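Neurotoxin (Clostridium botulinum, PDB 2QN0) is the zinc-dependent light-chain protease of botulinum neurotoxin type C1, which probably cleaves two kinds of neuronal SNARE protein. Local coordinates at residues F127-K139 with K148-G160. Numbering follows the deposited sequence.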
loop_
_atom_site.group_PDB
_atom_site.type_symbol
_atom_site.label_atom_id
_atom_site.label_comp_id
_atom_site.label_asym_id
_atom_site.label_seq_id
_atom_site.Cartn_x
_atom_site.Cartn_y
_atom_site.Cartn_z
ATOM N N PHE A 127 -21.715 2.772 15.485
ATOM C CA PHE A 127 -20.346 2.345 15.182
ATOM C C PHE A 127 -20.580 0.958 14.580
ATOM O O PHE A 127 -21.114 0.084 15.260
ATOM C CB PHE A 127 -19.498 2.158 16.452
ATOM C CG PHE A 127 -18.703 3.373 16.871
ATOM C CD1 PHE A 127 -18.522 4.455 16.018
ATOM C CD2 PHE A 127 -18.100 3.408 18.128
ATOM C CE1 PHE A 127 -17.751 5.556 16.412
ATOM C CE2 PHE A 127 -17.328 4.502 18.530
ATOM C CZ PHE A 127 -17.152 5.578 17.670
ATOM N N ASP A 128 -20.210 0.750 13.319
ATOM C CA ASP A 128 -20.398 -0.555 12.686
ATOM C C ASP A 128 -19.042 -1.152 12.335
ATOM O O ASP A 128 -18.419 -0.772 11.344
ATOM C CB ASP A 128 -21.256 -0.421 11.426
ATOM C CG ASP A 128 -21.534 -1.758 10.760
ATOM O OD1 ASP A 128 -21.145 -2.808 11.316
ATOM O OD2 ASP A 128 -22.149 -1.756 9.673
ATOM N N PHE A 129 -18.593 -2.096 13.154
ATOM C CA PHE A 129 -17.301 -2.731 12.946
ATOM C C PHE A 129 -17.282 -3.798 11.852
ATOM O O PHE A 129 -16.234 -4.384 11.574
ATOM C CB PHE A 129 -16.802 -3.292 14.282
ATOM C CG PHE A 129 -16.451 -2.222 15.285
ATOM C CD1 PHE A 129 -15.177 -1.661 15.307
ATOM C CD2 PHE A 129 -17.409 -1.738 16.173
ATOM C CE1 PHE A 129 -14.859 -0.636 16.194
ATOM C CE2 PHE A 129 -17.103 -0.712 17.066
ATOM C CZ PHE A 129 -15.825 -0.158 17.077
ATOM N N ASP A 130 -18.432 -4.043 11.224
ATOM C CA ASP A 130 -18.518 -5.029 10.140
ATOM C C ASP A 130 -18.878 -4.374 8.807
ATOM O O ASP A 130 -19.167 -5.073 7.833
ATOM C CB ASP A 130 -19.584 -6.096 10.432
ATOM C CG ASP A 130 -19.190 -7.039 11.552
ATOM O OD1 ASP A 130 -18.016 -7.465 11.602
ATOM O OD2 ASP A 130 -20.070 -7.371 12.375
ATOM N N VAL A 131 -18.856 -3.047 8.752
ATOM C CA VAL A 131 -19.236 -2.356 7.520
ATOM C C VAL A 131 -18.405 -2.742 6.302
ATOM O O VAL A 131 -17.186 -2.910 6.391
ATOM C CB VAL A 131 -19.187 -0.817 7.687
ATOM C CG1 VAL A 131 -17.746 -0.336 7.748
ATOM C CG2 VAL A 131 -19.932 -0.154 6.542
ATOM N N ASP A 132 -19.085 -2.879 5.166
ATOM C CA ASP A 132 -18.454 -3.246 3.904
ATOM C C ASP A 132 -17.519 -4.439 4.037
ATOM O O ASP A 132 -17.973 -5.556 4.283
ATOM C CB ASP A 132 -17.709 -2.040 3.322
ATOM C CG ASP A 132 -18.656 -0.960 2.834
ATOM O OD1 ASP A 132 -19.575 -1.292 2.057
ATOM O OD2 ASP A 132 -18.485 0.215 3.224
ATOM N N PHE A 133 -16.218 -4.209 3.871
ATOM C CA PHE A 133 -15.233 -5.283 3.977
ATOM C C PHE A 133 -14.167 -5.002 5.035
ATOM O O PHE A 133 -13.038 -5.487 4.933
ATOM C CB PHE A 133 -14.568 -5.505 2.615
ATOM C CG PHE A 133 -15.490 -6.098 1.590
ATOM C CD1 PHE A 133 -15.689 -7.470 1.527
ATOM C CD2 PHE A 133 -16.203 -5.279 0.723
ATOM C CE1 PHE A 133 -16.587 -8.020 0.615
ATOM C CE2 PHE A 133 -17.103 -5.818 -0.191
ATOM C CZ PHE A 133 -17.295 -7.193 -0.243
ATOM N N ASN A 134 -14.529 -4.235 6.059
ATOM C CA ASN A 134 -13.581 -3.894 7.119
ATOM C C ASN A 134 -13.259 -5.054 8.056
ATOM O O ASN A 134 -12.219 -5.047 8.720
ATOM C CB ASN A 134 -14.096 -2.706 7.934
ATOM C CG ASN A 134 -13.919 -1.379 7.214
ATOM O OD1 ASN A 134 -13.347 -1.318 6.123
ATOM N ND2 ASN A 134 -14.405 -0.305 7.829
ATOM N N SER A 135 -14.148 -6.038 8.133
ATOM C CA SER A 135 -13.891 -7.190 8.993
ATOM C C SER A 135 -13.742 -8.432 8.120
ATOM O O SER A 135 -14.430 -8.574 7.113
ATOM C CB SER A 135 -15.029 -7.377 10.010
ATOM O OG SER A 135 -16.252 -7.718 9.387
ATOM N N VAL A 136 -12.819 -9.314 8.492
ATOM C CA VAL A 136 -12.591 -10.531 7.724
ATOM C C VAL A 136 -12.773 -11.752 8.617
ATOM O O VAL A 136 -12.410 -11.730 9.793
ATOM C CB VAL A 136 -11.170 -10.548 7.099
ATOM C CG1 VAL A 136 -10.988 -9.330 6.193
ATOM C CG2 VAL A 136 -10.117 -10.561 8.183
ATOM N N ASP A 137 -13.340 -12.815 8.054
ATOM C CA ASP A 137 -13.582 -14.035 8.817
ATOM C C ASP A 137 -12.330 -14.831 9.146
ATOM O O ASP A 137 -11.428 -14.974 8.316
ATOM C CB ASP A 137 -14.538 -14.977 8.072
ATOM C CG ASP A 137 -15.907 -14.380 7.849
ATOM O OD1 ASP A 137 -16.301 -13.464 8.601
ATOM O OD2 ASP A 137 -16.596 -14.848 6.920
ATOM N N VAL A 138 -12.289 -15.342 10.371
ATOM C CA VAL A 138 -11.194 -16.191 10.818
ATOM C C VAL A 138 -11.817 -17.586 10.774
ATOM O O VAL A 138 -12.885 -17.808 11.346
ATOM C CB VAL A 138 -10.766 -15.860 12.261
ATOM C CG1 VAL A 138 -9.672 -16.820 12.719
ATOM C CG2 VAL A 138 -10.265 -14.428 12.334
ATOM N N LYS A 139 -11.170 -18.512 10.073
ATOM C CA LYS A 139 -11.685 -19.873 9.956
ATOM C C LYS A 139 -10.697 -20.893 10.506
ATOM O O LYS A 139 -9.488 -20.659 10.529
ATOM C CB LYS A 139 -11.957 -20.222 8.488
ATOM C CG LYS A 139 -12.890 -19.278 7.744
ATOM C CD LYS A 139 -14.334 -19.484 8.132
ATOM C CE LYS A 139 -15.265 -18.662 7.248
ATOM N NZ LYS A 139 -15.225 -19.092 5.822
ATOM N N LYS A 148 -16.181 -20.791 10.526
ATOM C CA LYS A 148 -15.848 -19.481 11.064
ATOM C C LYS A 148 -15.834 -19.534 12.585
ATOM O O LYS A 148 -16.737 -20.099 13.202
ATOM C CB LYS A 148 -16.869 -18.447 10.588
ATOM C CG LYS A 148 -16.667 -17.059 11.171
ATOM C CD LYS A 148 -17.620 -16.058 10.538
ATOM C CE LYS A 148 -17.476 -14.681 11.169
ATOM N NZ LYS A 148 -18.331 -13.676 10.483
ATOM N N THR A 149 -14.803 -18.949 13.186
ATOM C CA THR A 149 -14.675 -18.929 14.636
ATOM C C THR A 149 -14.680 -17.498 15.153
ATOM O O THR A 149 -14.669 -17.261 16.362
ATOM C CB THR A 149 -13.372 -19.603 15.086
ATOM O OG1 THR A 149 -12.258 -18.926 14.493
ATOM C CG2 THR A 149 -13.359 -21.064 14.664
ATOM N N GLY A 150 -14.691 -16.547 14.226
ATOM C CA GLY A 150 -14.699 -15.145 14.599
ATOM C C GLY A 150 -14.200 -14.288 13.454
ATOM O O GLY A 150 -14.210 -14.712 12.297
ATOM N N SER A 151 -13.767 -13.075 13.765
ATOM C CA SER A 151 -13.258 -12.196 12.725
ATOM C C SER A 151 -12.266 -11.189 13.281
ATOM O O SER A 151 -12.165 -11.007 14.495
ATOM C CB SER A 151 -14.420 -11.473 12.031
ATOM O OG SER A 151 -15.248 -10.808 12.964
ATOM N N ILE A 152 -11.503 -10.570 12.386
ATOM C CA ILE A 152 -10.540 -9.552 12.781
ATOM C C ILE A 152 -10.722 -8.355 11.849
ATOM O O ILE A 152 -11.353 -8.468 10.798
ATOM C CB ILE A 152 -9.073 -10.048 12.690
ATOM C CG1 ILE A 152 -8.741 -10.485 11.263
ATOM C CG2 ILE A 152 -8.847 -11.189 13.679
ATOM C CD1 ILE A 152 -7.246 -10.694 11.028
ATOM N N ASN A 153 -10.173 -7.215 12.247
ATOM C CA ASN A 153 -10.288 -5.998 11.454
ATOM C C ASN A 153 -8.924 -5.460 11.045
ATOM O O ASN A 153 -8.381 -4.562 11.686
ATOM C CB ASN A 153 -11.042 -4.925 12.246
ATOM C CG ASN A 153 -12.547 -5.114 12.208
ATOM O OD1 ASN A 153 -13.060 -6.215 12.423
ATOM N ND2 ASN A 153 -13.266 -4.031 11.943
ATOM N N PRO A 154 -8.343 -6.014 9.972
ATOM C CA PRO A 154 -7.037 -5.524 9.529
ATOM C C PRO A 154 -7.238 -4.111 8.984
ATOM O O PRO A 154 -8.339 -3.764 8.554
ATOM C CB PRO A 154 -6.662 -6.485 8.395
ATOM C CG PRO A 154 -7.502 -7.708 8.647
ATOM C CD PRO A 154 -8.806 -7.127 9.127
ATOM N N SER A 155 -6.195 -3.291 9.015
ATOM C CA SER A 155 -6.295 -1.954 8.442
ATOM C C SER A 155 -5.686 -2.054 7.047
ATOM O O SER A 155 -6.109 -1.374 6.111
ATOM C CB SER A 155 -5.522 -0.932 9.274
ATOM O OG SER A 155 -6.234 -0.618 10.458
ATOM N N VAL A 156 -4.693 -2.929 6.926
ATOM C CA VAL A 156 -4.008 -3.156 5.661
ATOM C C VAL A 156 -3.671 -4.634 5.500
ATOM O O VAL A 156 -3.161 -5.267 6.424
ATOM C CB VAL A 156 -2.677 -2.371 5.580
ATOM C CG1 VAL A 156 -1.979 -2.671 4.250
ATOM C CG2 VAL A 156 -2.928 -0.876 5.727
ATOM N N ILE A 157 -3.980 -5.183 4.332
ATOM C CA ILE A 157 -3.631 -6.568 4.036
ATOM C C ILE A 157 -2.748 -6.537 2.796
ATOM O O ILE A 157 -3.161 -6.050 1.743
ATOM C CB ILE A 157 -4.857 -7.444 3.709
ATOM C CG1 ILE A 157 -5.796 -7.522 4.911
ATOM C CG2 ILE A 157 -4.390 -8.854 3.318
ATOM C CD1 ILE A 157 -7.043 -8.353 4.649
ATOM N N ILE A 158 -1.521 -7.026 2.928
ATOM C CA ILE A 158 -0.616 -7.077 1.790
ATOM C C ILE A 158 -0.732 -8.474 1.190
ATOM O O ILE A 158 -0.661 -9.468 1.912
ATOM C CB ILE A 158 0.839 -6.835 2.225
ATOM C CG1 ILE A 158 0.976 -5.406 2.759
ATOM C CG2 ILE A 158 1.786 -7.087 1.052
ATOM C CD1 ILE A 158 2.296 -5.117 3.391
ATOM N N THR A 159 -0.939 -8.548 -0.121
ATOM C CA THR A 159 -1.045 -9.838 -0.800
ATOM C C THR A 159 -0.055 -9.863 -1.947
ATOM O O THR A 159 0.595 -8.857 -2.247
ATOM C CB THR A 159 -2.439 -10.073 -1.430
ATOM O OG1 THR A 159 -2.573 -9.270 -2.612
ATOM C CG2 THR A 159 -3.544 -9.716 -0.454
ATOM N N GLY A 160 0.055 -11.023 -2.583
ATOM C CA GLY A 160 0.929 -11.153 -3.728
ATOM C C GLY A 160 0.250 -10.435 -4.882
ATOM O O GLY A 160 -0.891 -9.983 -4.744
HETATM O O HOH W 1 -10.883 -2.690 8.714
#
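Strands 136-139 and 148-152 pair antiparallel as the two arms of a beta hairpin, with Val136 and Ile152 exchanging both backbone hydrogen bonds and a beta bulge at Thr149 shifting the register between Val138-Gly150 and Lys139-Lys148. At the bulge, Val138 N donates to Gly150 O from well above the carbonyl plane, while Thr149 N bonds Val138 O at 2.9 Å. Gly150 sits at phi 159°, psi -160°, where a side chain would press on the preceding carbonyl.

On one face, Lys148 stretches out fully, CG anti to its backbone N (chi1 176°), and carries NZ across Asp137 to a salt bridge 2.8 Å from OD1, meeting the carboxylate from above its plane. Asp137 OD2 accepts from His25, which gives the carboxylate a second hold. On the same face Lys139 is bent, at chi2 and chi4, with its CD close against the Lys148 backbone; its NZ is salt-bridged to Asp23. The opposite face is apolar: Val136 CG2 presses tightly on Ile152 CG1 at 3.4 Å and also touches Pro154 CD, while Val138 CG2 meets Ile152 CG2.

Past the paired strands, in the loops that flank them, Asn153 ND2 reaches Phe129 O at 3.0 Å, in the carbonyl plane and on a lone pair, and a water links Asn134 O to Pro154 O. Strand 148-152 forms one edge of the large mixed sheet; strand 136-139 lies between it and strand 19-23, whose Leu22 packs against Val136, Val138 and Ile152, while Trp44 of strand 43-46 touches Ile152 and Pro154.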